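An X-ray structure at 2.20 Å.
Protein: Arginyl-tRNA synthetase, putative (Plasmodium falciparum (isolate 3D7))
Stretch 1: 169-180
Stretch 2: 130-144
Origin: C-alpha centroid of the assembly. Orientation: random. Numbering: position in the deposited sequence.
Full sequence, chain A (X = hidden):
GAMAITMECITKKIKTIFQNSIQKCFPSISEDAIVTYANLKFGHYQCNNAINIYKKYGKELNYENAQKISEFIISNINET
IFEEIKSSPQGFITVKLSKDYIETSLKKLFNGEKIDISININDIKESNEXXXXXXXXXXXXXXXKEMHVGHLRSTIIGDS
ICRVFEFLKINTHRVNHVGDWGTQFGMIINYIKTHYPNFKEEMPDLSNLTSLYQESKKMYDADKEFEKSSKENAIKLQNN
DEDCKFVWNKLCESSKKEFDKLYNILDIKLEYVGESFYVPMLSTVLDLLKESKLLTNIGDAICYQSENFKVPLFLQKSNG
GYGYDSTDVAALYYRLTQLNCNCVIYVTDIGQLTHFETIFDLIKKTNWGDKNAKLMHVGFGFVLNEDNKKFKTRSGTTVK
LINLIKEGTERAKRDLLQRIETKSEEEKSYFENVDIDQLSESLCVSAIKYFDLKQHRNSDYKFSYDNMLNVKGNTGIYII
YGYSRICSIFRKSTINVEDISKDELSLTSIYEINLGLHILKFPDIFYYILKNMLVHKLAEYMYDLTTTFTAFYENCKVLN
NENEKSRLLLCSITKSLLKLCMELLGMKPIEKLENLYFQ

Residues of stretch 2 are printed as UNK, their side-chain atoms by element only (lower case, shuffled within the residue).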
# COMPACT_ATOMS: atom_id res chain seq x y z
N LYS A 169 2.12 -6.86 -11.77
CA LYS A 169 3.13 -6.90 -12.84
C LYS A 169 3.42 -5.51 -13.43
O LYS A 169 3.68 -5.36 -14.62
CB LYS A 169 2.69 -7.86 -13.96
CG LYS A 169 2.38 -9.27 -13.46
CD LYS A 169 2.25 -10.26 -14.60
CE LYS A 169 1.78 -11.62 -14.10
NZ LYS A 169 2.78 -12.27 -13.21
N ILE A 170 3.35 -4.50 -12.58
CA ILE A 170 3.64 -3.15 -13.01
C ILE A 170 5.13 -2.85 -12.83
O ILE A 170 5.74 -3.29 -11.85
CB ILE A 170 2.79 -2.13 -12.22
CG1 ILE A 170 1.30 -2.44 -12.43
CG2 ILE A 170 3.11 -0.73 -12.64
CD1 ILE A 170 0.88 -2.39 -13.90
N ASN A 171 5.71 -2.15 -13.80
CA ASN A 171 7.08 -1.65 -13.67
C ASN A 171 7.12 -0.62 -12.53
O ASN A 171 6.61 0.50 -12.64
CB ASN A 171 7.57 -1.03 -14.99
CG ASN A 171 9.03 -0.57 -14.93
OD1 ASN A 171 9.89 -1.25 -14.36
ND2 ASN A 171 9.31 0.60 -15.51
N THR A 172 7.73 -1.00 -11.42
CA THR A 172 7.58 -0.20 -10.20
C THR A 172 8.92 0.30 -9.68
O THR A 172 9.83 -0.50 -9.45
CB THR A 172 6.88 -1.03 -9.11
OG1 THR A 172 5.70 -1.60 -9.68
CG2 THR A 172 6.50 -0.17 -7.92
N HIS A 173 9.06 1.63 -9.53
CA HIS A 173 10.32 2.20 -9.03
C HIS A 173 10.22 2.41 -7.53
O HIS A 173 9.43 3.23 -7.06
CB HIS A 173 10.65 3.55 -9.70
CG HIS A 173 10.82 3.49 -11.19
ND1 HIS A 173 12.03 3.25 -11.80
CD2 HIS A 173 9.92 3.67 -12.19
CE1 HIS A 173 11.87 3.27 -13.11
NE2 HIS A 173 10.60 3.53 -13.37
N ARG A 174 11.02 1.67 -6.77
CA ARG A 174 11.14 1.86 -5.33
C ARG A 174 12.21 2.92 -5.02
O ARG A 174 13.42 2.66 -5.14
CB ARG A 174 11.50 0.53 -4.66
CG ARG A 174 10.49 -0.56 -4.95
CD ARG A 174 11.08 -1.92 -4.66
NE ARG A 174 10.01 -2.88 -4.39
CZ ARG A 174 9.61 -3.19 -3.17
NH1 ARG A 174 10.20 -2.61 -2.13
NH2 ARG A 174 8.61 -4.07 -2.98
N VAL A 175 11.77 4.10 -4.59
CA VAL A 175 12.70 5.22 -4.46
C VAL A 175 12.75 5.82 -3.06
O VAL A 175 11.76 6.23 -2.49
CB VAL A 175 12.35 6.33 -5.46
CG1 VAL A 175 13.25 7.55 -5.24
CG2 VAL A 175 12.53 5.82 -6.89
N ASN A 176 13.96 5.86 -2.51
CA ASN A 176 14.21 6.44 -1.21
C ASN A 176 14.89 7.81 -1.34
O ASN A 176 16.08 7.85 -1.60
CB ASN A 176 15.07 5.47 -0.39
CG ASN A 176 15.10 5.83 1.08
OD1 ASN A 176 14.55 6.85 1.51
ND2 ASN A 176 15.73 4.97 1.88
N HIS A 177 14.11 8.88 -1.19
CA HIS A 177 14.57 10.28 -1.28
C HIS A 177 15.27 10.69 0.01
O HIS A 177 14.71 11.43 0.82
CB HIS A 177 13.37 11.20 -1.59
CG HIS A 177 13.74 12.63 -1.91
ND1 HIS A 177 13.93 13.07 -3.19
CD2 HIS A 177 13.85 13.72 -1.11
CE1 HIS A 177 14.20 14.37 -3.18
NE2 HIS A 177 14.14 14.79 -1.92
N VAL A 178 16.48 10.18 0.21
CA VAL A 178 17.20 10.38 1.47
C VAL A 178 17.70 11.83 1.59
O VAL A 178 18.08 12.44 0.58
CB VAL A 178 18.38 9.38 1.59
CG1 VAL A 178 19.25 9.40 0.34
CG2 VAL A 178 19.21 9.65 2.84
N GLY A 179 17.68 12.37 2.80
CA GLY A 179 18.20 13.70 3.05
C GLY A 179 19.72 13.71 3.15
O GLY A 179 20.28 13.65 4.25
N ASP A 180 20.40 13.79 2.01
CA ASP A 180 21.86 13.69 1.98
C ASP A 180 22.51 14.98 1.48
O ASP A 180 23.64 14.98 1.01
CB ASP A 180 22.31 12.53 1.08
CG ASP A 180 21.90 12.72 -0.37
OD1 ASP A 180 21.04 13.59 -0.65
OD2 ASP A 180 22.43 11.99 -1.24
N UNK A 130 -3.31 4.92 -17.45
CA UNK A 130 -2.04 4.28 -17.77
C UNK A 130 -1.23 4.00 -16.50
O UNK A 130 -1.04 4.89 -15.67
c UNK A 130 -0.02 4.48 -19.34
o UNK A 130 0.54 3.54 -18.77
n UNK A 130 0.41 4.96 -20.50
c UNK A 130 -1.24 5.18 -18.74
N UNK A 131 -0.77 2.77 -16.33
CA UNK A 131 0.11 2.45 -15.21
C UNK A 131 1.41 1.85 -15.72
O UNK A 131 2.00 1.00 -15.06
c UNK A 131 -4.00 2.59 -12.92
c UNK A 131 -2.29 3.47 -11.47
o UNK A 131 -4.59 3.93 -11.02
c UNK A 131 -3.00 1.99 -13.70
c UNK A 131 -1.32 2.88 -12.25
c UNK A 131 -1.64 2.13 -13.37
c UNK A 131 -3.63 3.31 -11.80
c UNK A 131 -0.56 1.48 -14.22
N UNK A 132 1.86 2.30 -16.89
CA UNK A 132 3.08 1.81 -17.50
C UNK A 132 4.24 1.87 -16.53
O UNK A 132 4.89 0.86 -16.26
N UNK A 133 4.51 3.05 -15.99
CA UNK A 133 5.60 3.19 -15.04
C UNK A 133 5.09 3.83 -13.76
O UNK A 133 4.57 4.94 -13.78
c UNK A 133 7.32 3.49 -16.88
c UNK A 133 6.74 4.04 -15.60
o UNK A 133 7.83 2.36 -16.92
n UNK A 133 7.31 4.30 -17.94
N UNK A 134 5.27 3.14 -12.65
CA UNK A 134 4.86 3.67 -11.36
C UNK A 134 6.07 3.90 -10.47
O UNK A 134 6.96 3.05 -10.39
c UNK A 134 3.87 2.70 -10.63
c UNK A 134 2.55 2.56 -11.43
c UNK A 134 3.60 3.17 -9.21
N UNK A 135 6.10 5.05 -9.80
CA UNK A 135 7.16 5.32 -8.85
C UNK A 135 6.57 5.57 -7.47
O UNK A 135 5.65 6.36 -7.33
c UNK A 135 10.34 7.49 -9.28
c UNK A 135 8.85 7.82 -7.27
c UNK A 135 8.00 6.54 -9.29
c UNK A 135 9.21 6.88 -8.42
N UNK A 136 7.14 4.91 -6.46
CA UNK A 136 6.72 5.11 -5.08
C UNK A 136 7.88 5.71 -4.28
O UNK A 136 8.97 5.14 -4.17
c UNK A 136 5.13 3.12 -5.29
c UNK A 136 6.24 3.78 -4.43
c UNK A 136 5.74 4.02 -2.99
N UNK A 137 7.63 6.89 -3.72
CA UNK A 137 8.60 7.66 -2.95
C UNK A 137 8.30 7.46 -1.47
O UNK A 137 7.28 7.94 -0.99
o UNK A 137 10.02 10.96 -3.33
c UNK A 137 8.51 9.14 -3.34
c UNK A 137 9.54 10.02 -2.66
o UNK A 137 9.89 9.81 -1.47
N UNK A 138 9.16 6.74 -0.76
CA UNK A 138 8.89 6.42 0.63
C UNK A 138 10.14 6.23 1.48
O UNK A 138 11.27 6.23 0.96
c UNK A 138 8.59 3.88 0.21
c UNK A 138 9.25 1.56 0.59
c UNK A 138 9.63 1.43 -0.74
c UNK A 138 8.72 2.77 1.06
c UNK A 138 8.95 3.73 -1.13
c UNK A 138 9.49 2.52 -1.61
c UNK A 138 7.97 5.17 0.73
N UNK A 139 9.89 6.11 2.78
CA UNK A 139 10.87 6.01 3.86
C UNK A 139 11.51 7.36 4.18
O UNK A 139 11.22 7.96 5.20
o UNK A 139 12.63 4.61 4.72
c UNK A 139 11.94 4.96 3.55
N UNK A 140 12.39 7.83 3.30
CA UNK A 140 12.98 9.17 3.43
C UNK A 140 13.80 9.47 4.71
O UNK A 140 13.59 10.49 5.37
o UNK A 140 11.07 9.97 2.18
c UNK A 140 11.87 10.22 3.32
N UNK A 141 14.77 8.61 5.05
CA UNK A 141 15.55 9.03 6.22
C UNK A 141 16.49 10.19 5.87
O UNK A 141 16.67 10.51 4.69
c UNK A 141 16.35 7.77 6.57
c UNK A 141 15.27 7.35 4.48
c UNK A 141 16.56 7.10 5.26
N UNK A 142 17.07 10.79 6.91
CA UNK A 142 18.09 11.83 6.76
C UNK A 142 19.44 11.35 7.25
O UNK A 142 19.53 10.82 8.36
o UNK A 142 16.24 13.87 5.80
c UNK A 142 17.69 13.09 7.53
c UNK A 142 16.42 13.73 7.01
n UNK A 142 15.52 14.10 7.91
N UNK A 143 20.47 11.54 6.43
CA UNK A 143 21.85 11.23 6.80
C UNK A 143 22.21 11.92 8.12
O UNK A 143 21.80 13.06 8.36
c UNK A 143 22.86 11.67 5.70
c UNK A 143 22.49 11.06 4.34
c UNK A 143 24.31 11.35 6.10
c UNK A 143 22.56 9.51 4.26
N UNK A 144 22.95 11.21 8.96
CA UNK A 144 23.45 11.74 10.23
C UNK A 144 22.32 12.07 11.20
O UNK A 144 22.49 12.86 12.12
c UNK A 144 24.34 12.96 10.00
O HOH W 1 11.69 8.67 0.10

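Position 130 has two side-chain carbons, the second carrying one oxygen and one nitrogen, and lies out of reach of stretch 1. This is Asn130.

Position 131 has one carbon, then a six-carbon ring bearing an oxygen; its CB lies 4.1 Å from Ile170 CD1. This is Tyr131.

Position 132 has no side-chain atoms, and its backbone O lies 3.5 Å from Asn171 CB: Gly132.

Position 133 repeats the short amide, two carbons with one oxygen and one nitrogen. The oxygen accepts from Asn171 ND2 at 2.7 Å (159°), fitting Asn133.

Position 134 has three carbons, one carrying the other two; one of the pair lies 3.5 Å from Ile170 CG2. This is Val134.

Position 135 has four carbons forked at the second, and a terminal carbon is 3.6 Å from Val175 CG2, which identifies Leu135.

Position 136 is again three carbons branched at the first, one branch 4.4 Å from Thr172 CG2: Val136.

Position 137 has two carbons, the second carrying two oxygens, one of them 3.7 Å from His177 CB. This carboxylate is Asp137.

Position 138 has one carbon and a six-carbon ring without oxygen. The ring presents its edge to Arg174 CA, 4.1 Å from a ring carbon: Phe138.

Position 139 has one carbon and one oxygen, its CB 3.8 Å from Asn176 OD1: Ser139.

Position 140 has the same two atoms, and its backbone N donates to Asn176 OD1 at 3.0 Å: Ser140.

Position 141 has three carbons closing a ring onto the backbone N; the ring carbon bonded to N is 3.1 Å from Asn176 OD1. This is Pro141.

Position 142 has two carbons, the second with one nitrogen and one oxygen, the latter 3.4 Å from Gly179 CA. An ideal CB on that glycine would come within 2.0 Å of this oxygen, a clash. This is Asn142.

Position 143 has four carbons forked at the first; the end of its two-carbon arm packs on Val178 CG2 at 3.6 Å: Ile143.

Position 144 has a single carbon, poorly ordered and without contact: Ala144.

The contact is built on parallel strands whose axes differ by 20°. His173 N and O reach Val134 and Val136, which flank its register partner Leu135; Val175 does the same around Asp137. Val175 and Leu135 share a sheet face, packing at 3.6 Å (CG2 to CD1). Where the strands end, a water donates to Asp137 OD1 and Phe138 O and accepts from His177 N and Ser140 OG, tying the end of one strand to the loops that follow. The register then shifts by one, and Gly179 N meets Pro141 O at 2.8 Å while Gly179 O accepts from Ile143 N at 3.0 Å.

Stretch 2, residues 130-144: NYGNVLVDFSSPNIA
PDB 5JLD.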